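Local coordinates for protein probable ss-1,3-N-acetylglucosaminyltransferase (Staphylococcus aureus subsp. aureus N315, PDB 6H21) that is probably a glycosyltransferase, with a family 2 domain of the GT-A clan joined to a helical linker domain of the TarS type, at residues K285-S290 against L336-A341; K306-V311 against A329-D334; L278-Q283 against Y318-F323; I168-S173 against Y274-L279. All coordinates share one frame; numbering follows the deposited sequence.

Contact 1: residues K285-S290 against L336-A341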
# COMPACT_ATOMS: atom_id res chain seq x y z
N LYS C 285 -10.32 16.36 2.74
CA LYS C 285 -10.04 15.06 3.35
C LYS C 285 -9.42 14.11 2.31
O LYS C 285 -8.62 13.27 2.68
CB LYS C 285 -11.33 14.49 3.94
CG LYS C 285 -12.36 14.08 2.90
CD LYS C 285 -13.49 13.29 3.51
CE LYS C 285 -14.63 13.04 2.54
NZ LYS C 285 -15.94 13.23 3.20
N ASN C 286 -9.75 14.30 1.03
CA ASN C 286 -9.26 13.45 -0.06
C ASN C 286 -8.24 14.20 -0.91
O ASN C 286 -8.17 14.02 -2.11
CB ASN C 286 -10.42 12.95 -0.92
CG ASN C 286 -11.28 11.94 -0.20
OD1 ASN C 286 -10.77 11.10 0.54
ND2 ASN C 286 -12.59 12.00 -0.42
N PHE C 287 -7.41 15.02 -0.25
CA PHE C 287 -6.44 15.84 -0.97
C PHE C 287 -5.39 14.98 -1.70
O PHE C 287 -4.89 15.38 -2.75
CB PHE C 287 -5.72 16.78 0.00
CG PHE C 287 -4.66 16.13 0.85
CD1 PHE C 287 -4.99 15.48 2.03
CD2 PHE C 287 -3.33 16.15 0.45
CE1 PHE C 287 -4.02 14.85 2.79
CE2 PHE C 287 -2.36 15.52 1.22
CZ PHE C 287 -2.71 14.87 2.39
N ALA C 288 -5.04 13.82 -1.14
CA ALA C 288 -3.81 13.08 -1.56
C ALA C 288 -3.87 12.66 -3.04
O ALA C 288 -2.87 12.78 -3.73
CB ALA C 288 -3.52 11.91 -0.64
N ASN C 289 -5.04 12.22 -3.53
CA ASN C 289 -5.19 11.79 -4.91
C ASN C 289 -5.89 12.88 -5.76
O ASN C 289 -6.36 12.58 -6.85
CB ASN C 289 -5.97 10.48 -5.00
CG ASN C 289 -5.20 9.30 -4.43
OD1 ASN C 289 -4.23 8.84 -5.03
ND2 ASN C 289 -5.65 8.79 -3.31
N SER C 290 -5.97 14.11 -5.25
CA SER C 290 -6.66 15.22 -5.88
C SER C 290 -5.78 15.82 -6.98
O SER C 290 -4.63 15.42 -7.17
CB SER C 290 -7.04 16.28 -4.86
OG SER C 290 -5.92 17.07 -4.48
N LEU C 336 2.79 9.22 -0.23
CA LEU C 336 2.53 7.97 -1.02
C LEU C 336 1.58 7.05 -0.24
O LEU C 336 0.66 6.45 -0.80
CB LEU C 336 3.85 7.25 -1.33
CG LEU C 336 4.70 7.85 -2.46
CD1 LEU C 336 5.99 7.07 -2.64
CD2 LEU C 336 3.95 7.86 -3.77
N ALA C 337 1.84 6.93 1.06
CA ALA C 337 1.05 6.10 1.96
C ALA C 337 -0.36 6.66 2.11
O ALA C 337 -1.30 5.90 2.15
CB ALA C 337 1.75 5.94 3.28
N VAL C 338 -0.54 7.99 2.14
CA VAL C 338 -1.91 8.55 2.22
C VAL C 338 -2.67 8.25 0.92
O VAL C 338 -3.83 7.82 0.94
CB VAL C 338 -1.92 10.05 2.58
CG1 VAL C 338 -3.34 10.58 2.67
CG2 VAL C 338 -1.16 10.32 3.87
N MET C 339 -2.00 8.47 -0.22
CA MET C 339 -2.54 8.16 -1.52
C MET C 339 -3.01 6.69 -1.55
O MET C 339 -4.12 6.41 -1.97
CB MET C 339 -1.50 8.38 -2.62
CG MET C 339 -1.21 9.84 -2.90
SD MET C 339 0.12 10.03 -4.08
CE MET C 339 -0.71 9.65 -5.62
N ILE C 340 -2.16 5.79 -1.07
CA ILE C 340 -2.49 4.35 -1.07
C ILE C 340 -3.67 4.11 -0.11
O ILE C 340 -4.62 3.49 -0.48
CB ILE C 340 -1.25 3.51 -0.70
CG1 ILE C 340 -0.20 3.56 -1.81
CG2 ILE C 340 -1.65 2.08 -0.38
CD1 ILE C 340 1.20 3.24 -1.32
N ALA C 341 -3.62 4.70 1.08
CA ALA C 341 -4.72 4.53 2.07
C ALA C 341 -6.06 4.94 1.45
O ALA C 341 -7.07 4.24 1.62
CB ALA C 341 -4.43 5.32 3.31
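Ala288 lays its CB against Val338 on helix 335-344, 3.6 Å from Val338 CG1, while the same methyl approaches Met339 CG at 3.8 Å. Val338 CG1 stands anti to its backbone N (chi1 -179°), which directs that methyl at Ala288; Phe287 CE1 lies a looser 4.3 Å from it. Within the loop, Ala288 CB also sits over the centre of the Phe287 ring, so the small side chain is held between ring and helix. The motif is a type I beta turn, Phe287 to Ser290, packed on a helix of the TarS linker domain; Phe287 O is gripped by both N and OG of Ser290, which fixes the turn. Asn289 adds the polar link. Its ND2 donates to Met339 O at 3.1 Å in a nearly straight bond (176°), in the plane of both the Asn289 amide and the carbonyl, on a lone pair. The other amide atom, OD1, accepts from Asn324 ND2 of the second subunit and lies 3.7 Å from Met339 CE, the methyl beyond the bend at chi3. Met339 itself packs on that Asn324, and Ile340 packs on Leu325 of the second subunit and on Ile340 of the third.

Contact 2: residues K306-V311 against A329-D334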
# COMPACT_ATOMS: atom_id res chain seq x y z
N LYS C 306 2.11 17.52 11.48
CA LYS C 306 2.57 18.30 12.67
C LYS C 306 1.48 18.38 13.76
O LYS C 306 1.75 18.23 14.98
CB LYS C 306 2.97 19.71 12.23
CG LYS C 306 4.35 19.83 11.59
CD LYS C 306 4.82 21.29 11.45
N THR C 307 0.24 18.66 13.37
CA THR C 307 -0.88 18.78 14.30
C THR C 307 -1.24 17.42 14.93
O THR C 307 -1.48 17.33 16.16
CB THR C 307 -2.12 19.36 13.61
OG1 THR C 307 -1.77 20.67 13.15
CG2 THR C 307 -3.33 19.43 14.51
N ILE C 308 -1.35 16.37 14.09
CA ILE C 308 -1.78 15.07 14.62
C ILE C 308 -0.70 14.50 15.56
O ILE C 308 -1.04 13.82 16.52
CB ILE C 308 -2.19 14.08 13.51
CG1 ILE C 308 -3.39 14.60 12.73
CG2 ILE C 308 -2.49 12.70 14.07
CD1 ILE C 308 -4.63 14.72 13.58
N ASN C 309 0.57 14.86 15.33
CA ASN C 309 1.67 14.31 16.11
C ASN C 309 1.76 14.96 17.49
O ASN C 309 2.56 14.55 18.30
CB ASN C 309 3.01 14.36 15.38
CG ASN C 309 3.15 13.18 14.44
OD1 ASN C 309 2.61 12.11 14.72
ND2 ASN C 309 3.78 13.38 13.30
N LYS C 310 0.93 15.97 17.74
CA LYS C 310 0.80 16.52 19.08
C LYS C 310 -0.31 15.79 19.84
O LYS C 310 -0.52 16.04 21.02
CB LYS C 310 0.54 18.02 18.99
CG LYS C 310 1.70 18.83 18.46
CD LYS C 310 1.31 20.28 18.24
CE LYS C 310 2.42 21.07 17.58
NZ LYS C 310 2.00 22.48 17.39
N VAL C 311 -1.03 14.89 19.17
CA VAL C 311 -2.11 14.17 19.80
C VAL C 311 -1.52 12.85 20.29
O VAL C 311 -0.83 12.18 19.54
CB VAL C 311 -3.30 13.97 18.85
CG1 VAL C 311 -4.46 13.28 19.54
CG2 VAL C 311 -3.73 15.29 18.24
N ALA C 329 -0.34 6.94 8.16
CA ALA C 329 0.34 7.57 7.06
C ALA C 329 0.47 9.08 7.31
O ALA C 329 1.50 9.66 7.02
CB ALA C 329 -0.37 7.27 5.77
N ILE C 330 -0.59 9.70 7.85
CA ILE C 330 -0.55 11.13 8.23
C ILE C 330 0.50 11.34 9.33
O ILE C 330 1.34 12.27 9.23
CB ILE C 330 -1.94 11.65 8.61
CG1 ILE C 330 -2.85 11.62 7.39
CG2 ILE C 330 -1.86 13.04 9.25
CD1 ILE C 330 -4.31 11.66 7.69
N ARG C 331 0.51 10.47 10.35
CA ARG C 331 1.51 10.59 11.42
C ARG C 331 2.93 10.51 10.83
O ARG C 331 3.80 11.23 11.28
CB ARG C 331 1.36 9.54 12.52
CG ARG C 331 0.13 9.73 13.40
CD ARG C 331 0.19 8.92 14.68
NE ARG C 331 -0.90 9.23 15.60
CZ ARG C 331 -0.89 10.19 16.51
NH1 ARG C 331 -1.94 10.34 17.30
NH2 ARG C 331 0.14 11.01 16.60
N GLN C 332 3.13 9.62 9.85
CA GLN C 332 4.46 9.40 9.26
C GLN C 332 4.80 10.49 8.22
O GLN C 332 5.92 10.50 7.74
CB GLN C 332 4.53 8.02 8.59
CG GLN C 332 4.37 6.85 9.56
CD GLN C 332 5.48 6.76 10.57
OE1 GLN C 332 6.61 7.14 10.29
NE2 GLN C 332 5.17 6.31 11.77
N ASN C 333 3.84 11.35 7.86
CA ASN C 333 4.06 12.46 6.90
C ASN C 333 4.48 11.86 5.55
O ASN C 333 5.43 12.29 4.94
CB ASN C 333 5.06 13.49 7.46
CG ASN C 333 5.06 14.83 6.74
OD1 ASN C 333 4.09 15.21 6.08
ND2 ASN C 333 6.14 15.57 6.90
N ASP C 334 3.74 10.84 5.09
CA ASP C 334 4.10 10.01 3.94
C ASP C 334 3.00 10.11 2.88
O ASP C 334 1.98 9.43 2.98
CB ASP C 334 4.32 8.57 4.38
CG ASP C 334 4.98 7.66 3.35
OD1 ASP C 334 4.55 7.62 2.17
OD2 ASP C 334 5.86 6.89 3.76
O HOH W 1 1.63 11.71 19.40
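Asn309 and Arg331 bring the backbones closest, their CA atoms 6.0 Å apart, near the C-terminal parts of helices 294-308 and 324-332 in the linker domain. A type I beta turn runs from Ile308 to Val311, and helix 324-332 closes in a Schellman motif with Asn333 at positive phi. The two central side chains exchange bonds. Asn309 ND2 donates to Arg331 O at 3.0 Å, almost straight (176°) and in the plane of both the amide and the carbonyl, whereas Asn309 OD1 accepts on a lone pair from Arg331 NH2 at 3.3 Å, a more bent bond. The Arg331 chain runs extended from CG to NE, which carries its guanidinium to the turn. There NH1 donates to Val311 O at 3.1 Å, from 54° above the carbonyl plane, and NH2 adds a weak bond to the same oxygen. A water bonds to Asn309 O and Val311 O and weakly to Arg331 NH2. NE makes a salt bridge with Asp316, which probably helps to stabilise the buried charge. One face of the guanidinium is covered by Ile308, whose CG2 lies over its centre, 3.8 Å from Arg331 CZ; the two side chains cross at about a right angle. On the apolar flank Ile308 CG1 meets Ile330 CG2 at 4.1 Å.

Contact 3: residues L278-Q283 against Y318-F323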
# COMPACT_ATOMS: atom_id res chain seq x y z
N LEU C 278 -12.78 14.00 11.97
CA LEU C 278 -11.90 14.80 11.11
C LEU C 278 -11.59 14.06 9.80
O LEU C 278 -11.62 14.63 8.69
CB LEU C 278 -10.63 15.12 11.90
CG LEU C 278 -9.59 15.96 11.17
CD1 LEU C 278 -10.14 17.33 10.86
CD2 LEU C 278 -8.32 16.09 11.99
N LEU C 279 -11.26 12.78 9.92
CA LEU C 279 -10.97 11.94 8.76
C LEU C 279 -12.22 11.75 7.88
O LEU C 279 -12.08 11.63 6.67
CB LEU C 279 -10.42 10.60 9.25
CG LEU C 279 -9.00 10.67 9.80
CD1 LEU C 279 -8.59 9.34 10.40
CD2 LEU C 279 -8.02 11.10 8.72
N ARG C 280 -13.41 11.78 8.49
CA ARG C 280 -14.69 11.56 7.77
C ARG C 280 -15.21 12.83 7.08
O ARG C 280 -15.81 12.72 6.00
CB ARG C 280 -15.77 11.04 8.73
CG ARG C 280 -15.76 9.53 8.89
CD ARG C 280 -16.91 9.02 9.73
NE ARG C 280 -16.72 7.59 9.93
CZ ARG C 280 -17.12 6.90 11.00
NH1 ARG C 280 -17.62 7.53 12.05
NH2 ARG C 280 -17.01 5.58 10.99
N HIS C 281 -14.98 14.01 7.67
CA HIS C 281 -15.63 15.24 7.18
C HIS C 281 -14.67 16.44 7.14
O HIS C 281 -15.13 17.53 6.86
CB HIS C 281 -16.86 15.56 8.04
CG HIS C 281 -17.93 14.54 7.92
ND1 HIS C 281 -18.55 14.25 6.71
CD2 HIS C 281 -18.48 13.70 8.82
CE1 HIS C 281 -19.43 13.29 6.88
NE2 HIS C 281 -19.42 12.94 8.17
N GLY C 282 -13.38 16.24 7.44
CA GLY C 282 -12.42 17.33 7.45
C GLY C 282 -12.29 18.04 6.10
O GLY C 282 -12.65 17.51 5.03
N GLN C 283 -11.76 19.26 6.16
CA GLN C 283 -11.36 20.01 4.94
C GLN C 283 -10.36 19.19 4.11
O GLN C 283 -9.41 18.66 4.65
CB GLN C 283 -10.66 21.32 5.32
CG GLN C 283 -11.47 22.59 5.09
CD GLN C 283 -10.54 23.72 4.67
OE1 GLN C 283 -10.31 23.98 3.49
NE2 GLN C 283 -9.93 24.35 5.66
N TYR C 318 -9.01 4.43 19.54
CA TYR C 318 -10.41 4.81 19.57
C TYR C 318 -10.89 5.27 18.19
O TYR C 318 -12.04 5.59 18.05
CB TYR C 318 -10.63 5.87 20.65
CG TYR C 318 -10.43 5.33 22.04
CD1 TYR C 318 -11.33 4.43 22.59
CD2 TYR C 318 -9.32 5.68 22.78
CE1 TYR C 318 -11.15 3.92 23.86
CE2 TYR C 318 -9.12 5.17 24.05
CZ TYR C 318 -10.04 4.28 24.59
OH TYR C 318 -9.85 3.79 25.85
N VAL C 319 -10.02 5.28 17.18
CA VAL C 319 -10.40 5.71 15.84
C VAL C 319 -11.04 4.52 15.12
O VAL C 319 -10.55 3.40 15.27
CB VAL C 319 -9.16 6.22 15.09
CG1 VAL C 319 -9.45 6.48 13.62
CG2 VAL C 319 -8.57 7.44 15.77
N THR C 320 -12.10 4.76 14.33
CA THR C 320 -12.72 3.69 13.58
C THR C 320 -11.64 2.98 12.74
O THR C 320 -10.85 3.61 12.05
CB THR C 320 -13.92 4.20 12.78
OG1 THR C 320 -14.80 4.82 13.72
CG2 THR C 320 -14.68 3.09 12.07
N GLN C 321 -11.62 1.64 12.80
CA GLN C 321 -10.40 0.91 12.42
C GLN C 321 -10.16 0.94 10.90
O GLN C 321 -9.03 0.82 10.50
CB GLN C 321 -10.36 -0.51 12.99
CG GLN C 321 -9.74 -0.59 14.39
CD GLN C 321 -8.51 0.28 14.63
OE1 GLN C 321 -7.39 -0.07 14.24
NE2 GLN C 321 -8.69 1.43 15.28
N ILE C 322 -11.19 1.15 10.08
CA ILE C 322 -10.93 1.32 8.64
C ILE C 322 -9.91 2.45 8.41
O ILE C 322 -9.29 2.48 7.36
CB ILE C 322 -12.21 1.59 7.82
CG1 ILE C 322 -13.00 2.78 8.35
CG2 ILE C 322 -13.06 0.35 7.71
CD1 ILE C 322 -14.07 3.27 7.40
N PHE C 323 -9.77 3.40 9.34
CA PHE C 323 -8.90 4.55 9.11
C PHE C 323 -7.48 4.32 9.63
O PHE C 323 -6.68 5.28 9.63
CB PHE C 323 -9.49 5.82 9.72
CG PHE C 323 -10.73 6.34 9.02
CD1 PHE C 323 -10.68 6.74 7.70
CD2 PHE C 323 -11.93 6.45 9.70
CE1 PHE C 323 -11.81 7.18 7.05
CE2 PHE C 323 -13.06 6.91 9.05
CZ PHE C 323 -13.00 7.25 7.72
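Leu279 and Phe323 both hold CG anti to the carbonyl carbon (chi1 near -70° in each), and the side chains lie alongside one another, pointing opposite ways, while Arg280 is extended from CG to NE and passes the rim of the Phe323 ring, the two side chains at about a right angle. The contact joins the last turn of helix 264-281 to the loop leading into helix 324-332, in the helical linker domain, with Phe323 at the N-cap position of helix 324-332. The evidence for a CH-pi contact is clear: Leu279 CB stands 4.1 Å from the centroid of the Phe323 ring and only 8° off its normal. The opposite face is covered by Ile322 CG1, nearer the rim, so the ring is sandwiched. Leu279 CD1 continues past the ring to lie 3.7 Å from Phe323 CB, and more loosely against Val319 CG1.

Arg280 works mainly through its aliphatic part and NE. Its CG is 3.8 Å from Phe323 CZ, and its NE is at the edge of the ring, in plane, 3.8 Å from Phe323 CE2. The guanidinium is turned 68° from the ring plane, which argues against a stacked cation-pi pair, and NH1 bonds instead to Tyr170 OH. No hydrogen bond crosses between the segments; the loop is tied to the helix through Thr320 N and Thr276 OG1, and is folded by a bond from Phe323 N to Thr320 O. At the outer margin Arg280 NH2 lies beside Thr320, 3.6 Å from its CG2 and no farther from its OG1.

Contact 4: residues I168-S173 against Y274-L279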
# COMPACT_ATOMS: atom_id res chain seq x y z
N ILE C 168 -22.39 14.08 18.93
CA ILE C 168 -22.37 15.55 19.02
C ILE C 168 -21.18 16.10 18.23
O ILE C 168 -21.27 17.21 17.71
CB ILE C 168 -22.41 16.04 20.49
CG1 ILE C 168 -23.60 15.44 21.23
CG2 ILE C 168 -22.41 17.56 20.59
CD1 ILE C 168 -23.82 16.01 22.61
N PHE C 169 -20.10 15.32 18.07
CA PHE C 169 -18.95 15.78 17.29
C PHE C 169 -19.27 15.93 15.80
O PHE C 169 -18.46 16.47 15.06
CB PHE C 169 -17.75 14.84 17.43
CG PHE C 169 -16.94 15.04 18.68
CD1 PHE C 169 -17.03 16.19 19.44
CD2 PHE C 169 -16.07 14.05 19.10
CE1 PHE C 169 -16.28 16.34 20.60
CE2 PHE C 169 -15.30 14.21 20.25
CZ PHE C 169 -15.39 15.36 20.98
N TYR C 170 -20.46 15.49 15.37
CA TYR C 170 -20.89 15.65 13.99
C TYR C 170 -21.89 16.80 13.85
O TYR C 170 -22.51 16.94 12.82
CB TYR C 170 -21.45 14.31 13.49
CG TYR C 170 -20.38 13.24 13.43
CD1 TYR C 170 -20.00 12.56 14.58
CD2 TYR C 170 -19.70 12.98 12.26
CE1 TYR C 170 -18.99 11.62 14.55
CE2 TYR C 170 -18.69 12.03 12.22
CZ TYR C 170 -18.33 11.36 13.36
OH TYR C 170 -17.33 10.43 13.33
N ALA C 171 -22.06 17.60 14.90
CA ALA C 171 -23.03 18.69 14.94
C ALA C 171 -22.45 19.84 15.78
O ALA C 171 -22.98 20.22 16.82
CB ALA C 171 -24.34 18.18 15.50
N LEU C 172 -21.36 20.42 15.28
CA LEU C 172 -20.52 21.31 16.05
C LEU C 172 -20.71 22.78 15.64
O LEU C 172 -19.95 23.64 16.10
CB LEU C 172 -19.08 20.86 15.85
CG LEU C 172 -18.66 19.61 16.60
CD1 LEU C 172 -17.21 19.29 16.30
CD2 LEU C 172 -18.90 19.74 18.10
N SER C 173 -21.75 23.10 14.87
CA SER C 173 -22.09 24.52 14.61
C SER C 173 -22.47 25.17 15.95
O SER C 173 -22.86 24.48 16.89
CB SER C 173 -23.20 24.69 13.60
OG SER C 173 -24.47 24.55 14.21
N TYR C 274 -12.86 12.43 17.85
CA TYR C 274 -12.74 13.66 17.06
C TYR C 274 -11.90 13.36 15.81
O TYR C 274 -12.22 13.84 14.71
CB TYR C 274 -12.18 14.86 17.84
CG TYR C 274 -12.17 16.07 16.94
CD1 TYR C 274 -13.33 16.79 16.72
CD2 TYR C 274 -11.06 16.38 16.18
CE1 TYR C 274 -13.37 17.84 15.81
CE2 TYR C 274 -11.10 17.40 15.24
CZ TYR C 274 -12.26 18.14 15.06
OH TYR C 274 -12.29 19.15 14.13
N THR C 275 -10.82 12.60 15.98
CA THR C 275 -9.95 12.22 14.86
C THR C 275 -10.79 11.52 13.78
O THR C 275 -10.63 11.80 12.60
CB THR C 275 -8.75 11.39 15.33
OG1 THR C 275 -7.94 12.16 16.22
CG2 THR C 275 -7.91 10.93 14.15
N THR C 276 -11.68 10.61 14.20
CA THR C 276 -12.57 9.90 13.29
C THR C 276 -13.43 10.91 12.53
O THR C 276 -13.53 10.86 11.30
CB THR C 276 -13.45 8.88 14.03
OG1 THR C 276 -12.59 7.96 14.72
CG2 THR C 276 -14.37 8.10 13.11
N ARG C 277 -14.05 11.84 13.25
CA ARG C 277 -14.86 12.89 12.63
C ARG C 277 -14.02 13.68 11.61
O ARG C 277 -14.51 14.00 10.52
CB ARG C 277 -15.45 13.82 13.71
CG ARG C 277 -16.23 15.00 13.15
CD ARG C 277 -15.40 16.26 13.10
NE ARG C 277 -15.93 17.17 12.09
CZ ARG C 277 -15.19 17.98 11.34
NH1 ARG C 277 -15.77 18.66 10.36
NH2 ARG C 277 -13.88 18.09 11.55
N LEU C 278 -12.78 14.00 11.97
CA LEU C 278 -11.90 14.80 11.11
C LEU C 278 -11.59 14.06 9.80
O LEU C 278 -11.62 14.63 8.69
CB LEU C 278 -10.63 15.12 11.90
CG LEU C 278 -9.59 15.96 11.17
CD1 LEU C 278 -10.14 17.33 10.86
CD2 LEU C 278 -8.32 16.09 11.99
N LEU C 279 -11.26 12.78 9.92
CA LEU C 279 -10.97 11.94 8.76
C LEU C 279 -12.22 11.75 7.88
O LEU C 279 -12.08 11.63 6.67
CB LEU C 279 -10.42 10.60 9.25
CG LEU C 279 -9.00 10.67 9.80
CD1 LEU C 279 -8.59 9.34 10.40
CD2 LEU C 279 -8.02 11.10 8.72
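Phe169 and Tyr170, in a short 3-10 segment, face Tyr274 and Arg277, about one turn apart on helix 264-281, with CA distances of 6.6 Å for Phe169 to Tyr274 and 6.8 Å for Tyr170 to Arg277. Phe169 and Tyr274 form a T-shaped pair: their centroids are 5.8 Å apart, the planes meet at 84°, and the Tyr274 edge is directed at the Phe169 face. Phe169 CE2 comes within 4.0 Å of Tyr274 CB. Leu172 CD1 also lies near the plane of the Tyr274 ring, 4.1 Å from CE1. This is an interface between domains: the first segment belongs to the GT-A-type glycosyltransferase domain, the second to the TarS linker domain. Between these two segments the contact is packing alone, with no hydrogen bond, while Tyr170 OH bonds to Arg280 NH1 further along the helix. The hydroxyl of Tyr274, a buried residue, bonds to Gln200 OE1. Arg277 CG, anti to its backbone N (chi1 176°), lies over the Tyr170 face, offset toward the rim, 4.1 Å from the ring centroid, in a CH-pi contact. That same CG is close to Phe169 O, at 3.3 Å. Ser173, the last residue of 168-173, lines the pocket of the bound uridine-diphosphate-N-acetylglucosamine, and the Arg277 side chain is about 8 Å from this ligand.

Overall arrangement
Contact 4 lies nearest the centre of the chain and is the one that crosses from the GT-A-type domain to the linker domain; contacts 1, 2 and 3 lie wholly within the linker. Along the chain contact 4 closes before contacts 1 and 2 open, and contact 3 begins where contact 4 ends: the two share Leu278 and Leu279 of helix 264-281, their centres about 9 Å apart. The centres of contacts 1, 2 and 3 are each about 14 Å apart; contact 2 is nested inside contact 1, and both interleave with contact 3. Contacts 1 and 2 touch through Ala337 and Ala329 and both reach the third subunit, so packing runs from the GT-A-type domain through the linker helices to the other subunits.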